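Local coordinates for protein VompD (Bartonella quintana, PDB 4LGO) that acts as a trimeric autotransporter adhesin on the bacterial outer membrane, represented by its N-terminal domain 1, in which three chains intertwine, at the interface of chains A and B. Residues are numbered along the deposited sequence; one frame, centred on the assembly and turned at random. Chains: chain A/B, VompD.

Contact 1: the interface of chains A and B. Residues chain A 83-85, 90-91; chain B 85, 90, 98.
B:Phe90 pushes its side chain into chain A and lies between A:Ala83 and A:Phe90. The site belongs to the fibre of a trimeric autotransporter adhesin, where short strands of neighbouring chains face each other through their apolar side chains. From chain A come strands 83-86 and 89-92; chain B brings the equivalent strands and 97-99.

The aromatic contact pairs two copies of the same residue. The phenyl planes stand 73° apart, edge to face, with centroids separated by 5.6 Å. A:Phe90 presents its CD1 edge, while its CB sits over the centre of the B:Phe90 ring, 4.0 Å from the centroid of that ring, in a CH-pi contact. With CG of B:Phe90 anti to its carbonyl carbon (chi1 -59°), the phenyl group extends toward chain A with CZ leading.

Aliphatic contacts close round the same ring. On the face opposite A:Phe90, the methyl CB of A:Ala83 rests near the far end, 3.9 Å from CZ of B:Phe90. A:Val85 meets the rim instead: its CG2 lies in the ring plane, 3.8 Å from CE1 of B:Phe90. Beside the alanine, on the same side of the ring, CG1 of B:Val85 approaches CB of A:Ala83 at 4.2 Å. B:Met98 bends at its last torsion (chi3 62°), which brings its terminal methyl CE to 4.0 Å from CB of A:Phe90, on the same side of the B:Phe90 ring as that residue.

The backbone of chain A also borders the ring. The carbonyl oxygen O of A:Asn84 is 3.5 Å from CZ of B:Phe90. The carbonyl oxygen O of A:Val91 lies in the ring plane, 3.7 Å from CE2 of B:Phe90, where the C-H of that carbon may be weakly attracted to it.

Contact 2: the interface of chains A and B. Residues chain A 20-23; chain B 36-38.
A:Trp20 turns the CE3-CZ3 side of its six-membered ring toward B:Val38, whose CG2 comes to 3.9 Å from CE3. The methyl stands well off the indole plane, toward one face, but beside the ring and not over its centre, and CB of B:Val38 follows it closer to the plane. The pyrrole part with NE1 points the other way. CG of the tryptophan occupies the crowded position between backbone N and carbonyl carbon (chi1 58°), which lays the indole forward along its own strand, toward A:Leu22, where its CE3-CZ3 side reaches the valine.

Beneath these side chains runs a parallel beta pairing between strand 20-24 of chain A and the start of strand 37-42 of chain B, with A:Lys21 bridged to B:Thr37 and A:Leu22 to B:Val38. A:Lys21 uses both backbone groups: its N donates to the carbonyl O of B:Ser36 at 2.9 Å, and its O accepts from N of B:Val38 at 2.8 Å. The next rung runs from N of A:Val23 to O of B:Val38, again 2.8 Å, and is nearly straight, 170° at the hydrogen. This interchain sheet fits a trimeric autotransporter adhesin, whose domains are built by several chains together.

A:Leu22 shares the tryptophan side of the sheet, its CD1 4.0 Å from CG1 of B:Val38. Both methyls of that valine are thus engaged, one by the indole and one by the leucine.

On the opposite side of the sheet, A:Val23 and B:Thr37 meet methyl to methyl, CG2 to CG2, at 3.7 Å. The threonine's other branch, OG1, points toward A:Lys21. The lysine chain bends at chi3 (-77°) and passes across the threonine with its aliphatic end, so that CE lies 3.4 Å from the hydroxyl OG1 of B:Thr37.

Contact 1: the interface of chains A and B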
# COMPACT_ATOMS: atom_id res chain seq x y z
N ALA A 83 -4.37 -9.84 -2.82
CA ALA A 83 -3.98 -9.16 -1.58
C ALA A 83 -4.59 -7.76 -1.48
O ALA A 83 -4.48 -6.94 -2.39
CB ALA A 83 -2.48 -9.06 -1.47
N ASN A 84 -5.26 -7.50 -0.36
CA ASN A 84 -5.98 -6.23 -0.15
C ASN A 84 -5.62 -5.57 1.17
O ASN A 84 -5.64 -6.21 2.23
CB ASN A 84 -7.49 -6.49 -0.14
CG ASN A 84 -8.01 -6.79 -1.50
OD1 ASN A 84 -8.44 -5.88 -2.21
ND2 ASN A 84 -7.91 -8.05 -1.92
N VAL A 85 -5.29 -4.30 1.10
CA VAL A 85 -5.14 -3.46 2.28
C VAL A 85 -6.35 -2.53 2.37
O VAL A 85 -6.75 -1.92 1.38
CB VAL A 85 -3.86 -2.62 2.22
CG1 VAL A 85 -3.75 -1.74 3.45
CG2 VAL A 85 -2.62 -3.48 2.12
N PHE A 90 -5.62 -6.41 6.59
CA PHE A 90 -4.88 -7.10 5.55
C PHE A 90 -5.59 -8.41 5.21
O PHE A 90 -5.71 -9.29 6.07
CB PHE A 90 -3.45 -7.35 6.06
CG PHE A 90 -2.79 -6.10 6.57
CD1 PHE A 90 -2.24 -5.16 5.68
CD2 PHE A 90 -2.79 -5.80 7.93
CE1 PHE A 90 -1.70 -4.00 6.17
CE2 PHE A 90 -2.23 -4.64 8.42
CZ PHE A 90 -1.68 -3.73 7.53
N VAL A 91 -6.02 -8.54 3.96
CA VAL A 91 -6.88 -9.67 3.54
C VAL A 91 -6.32 -10.32 2.28
O VAL A 91 -5.98 -9.64 1.29
CB VAL A 91 -8.31 -9.17 3.25
CG1 VAL A 91 -9.19 -10.26 2.68
CG2 VAL A 91 -8.92 -8.54 4.51
N VAL B 85 3.74 -6.09 -0.32
CA VAL B 85 2.37 -6.49 -0.61
C VAL B 85 2.36 -6.82 -2.09
O VAL B 85 2.76 -5.98 -2.92
CB VAL B 85 1.39 -5.33 -0.37
CG1 VAL B 85 -0.06 -5.74 -0.68
CG2 VAL B 85 1.51 -4.81 1.06
N PHE B 90 1.32 -10.94 1.81
CA PHE B 90 1.96 -9.97 2.69
C PHE B 90 3.23 -10.61 3.19
O PHE B 90 3.18 -11.54 3.96
CB PHE B 90 1.02 -9.58 3.86
CG PHE B 90 -0.27 -8.97 3.38
CD1 PHE B 90 -0.33 -7.64 3.05
CD2 PHE B 90 -1.38 -9.78 3.10
CE1 PHE B 90 -1.49 -7.10 2.55
CE2 PHE B 90 -2.55 -9.22 2.61
CZ PHE B 90 -2.59 -7.90 2.30
N MET B 98 2.10 -13.84 5.27
CA MET B 98 0.75 -14.36 5.12
C MET B 98 0.49 -14.49 3.62
O MET B 98 0.49 -13.47 2.90
CB MET B 98 -0.25 -13.41 5.78
CG MET B 98 -1.69 -13.86 5.78
SD MET B 98 -2.77 -12.87 6.86
CE MET B 98 -2.65 -11.23 6.12

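Contact 2: the interface of chains A and B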
# COMPACT_ATOMS: atom_id res chain seq x y z
N TRP A 20 -3.03 28.73 -25.76
CA TRP A 20 -3.22 27.31 -25.90
C TRP A 20 -4.29 26.89 -24.90
O TRP A 20 -4.75 27.73 -24.12
CB TRP A 20 -1.88 26.57 -25.72
CG TRP A 20 -1.20 26.81 -24.40
CD1 TRP A 20 -0.48 27.91 -24.03
CD2 TRP A 20 -1.19 25.93 -23.29
NE1 TRP A 20 -0.02 27.77 -22.75
CE2 TRP A 20 -0.45 26.56 -22.26
CE3 TRP A 20 -1.73 24.66 -23.05
CZ2 TRP A 20 -0.23 25.95 -21.02
CZ3 TRP A 20 -1.52 24.07 -21.82
CH2 TRP A 20 -0.78 24.72 -20.82
N LYS A 21 -4.70 25.63 -24.95
CA LYS A 21 -5.76 25.12 -24.05
C LYS A 21 -5.31 23.86 -23.33
O LYS A 21 -4.62 23.01 -23.89
CB LYS A 21 -7.02 24.78 -24.84
CG LYS A 21 -7.68 25.96 -25.51
CD LYS A 21 -8.39 25.54 -26.78
CE LYS A 21 -7.40 25.32 -27.90
NZ LYS A 21 -8.07 25.36 -29.23
N LEU A 22 -5.75 23.74 -22.09
CA LEU A 22 -5.45 22.58 -21.26
C LEU A 22 -6.74 21.84 -20.90
O LEU A 22 -7.65 22.41 -20.28
CB LEU A 22 -4.68 23.00 -20.02
CG LEU A 22 -4.32 21.91 -19.01
CD1 LEU A 22 -3.38 20.86 -19.62
CD2 LEU A 22 -3.63 22.59 -17.83
N VAL A 23 -6.82 20.58 -21.29
CA VAL A 23 -8.03 19.77 -21.06
C VAL A 23 -7.67 18.65 -20.10
O VAL A 23 -6.80 17.85 -20.41
CB VAL A 23 -8.56 19.22 -22.38
CG1 VAL A 23 -9.61 18.12 -22.16
CG2 VAL A 23 -9.12 20.36 -23.21
N SER B 36 -3.29 25.21 -29.93
CA SER B 36 -3.13 23.80 -29.61
C SER B 36 -3.82 23.46 -28.29
O SER B 36 -3.93 24.32 -27.41
CB SER B 36 -1.65 23.41 -29.45
OG SER B 36 -0.96 23.53 -30.67
N THR B 37 -4.23 22.20 -28.18
CA THR B 37 -4.78 21.62 -26.97
C THR B 37 -3.83 20.59 -26.40
O THR B 37 -3.36 19.67 -27.11
CB THR B 37 -6.13 20.96 -27.25
OG1 THR B 37 -7.07 21.96 -27.71
CG2 THR B 37 -6.68 20.27 -26.00
N VAL B 38 -3.51 20.76 -25.12
CA VAL B 38 -2.79 19.75 -24.35
C VAL B 38 -3.81 19.04 -23.46
O VAL B 38 -4.61 19.70 -22.77
CB VAL B 38 -1.70 20.43 -23.48
CG1 VAL B 38 -1.06 19.42 -22.54
CG2 VAL B 38 -0.66 21.09 -24.36

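About 41 Å separates the C-alpha centres of contact 1 and contact 2, and they have no residue or strand in common. Contact 2 lies toward the N-terminal end of the elongated domain and joins the chains by shared backbone hydrogen bonding within a sheet; contact 1 lies farther along, toward the C-terminal helices, and joins them by interlocked apolar side chains. With three copies in the assembly, both kinds of contact recur around the fibre. Together they tie the same pair of chains at separate levels, which probably helps keep this long, narrow trimer in register.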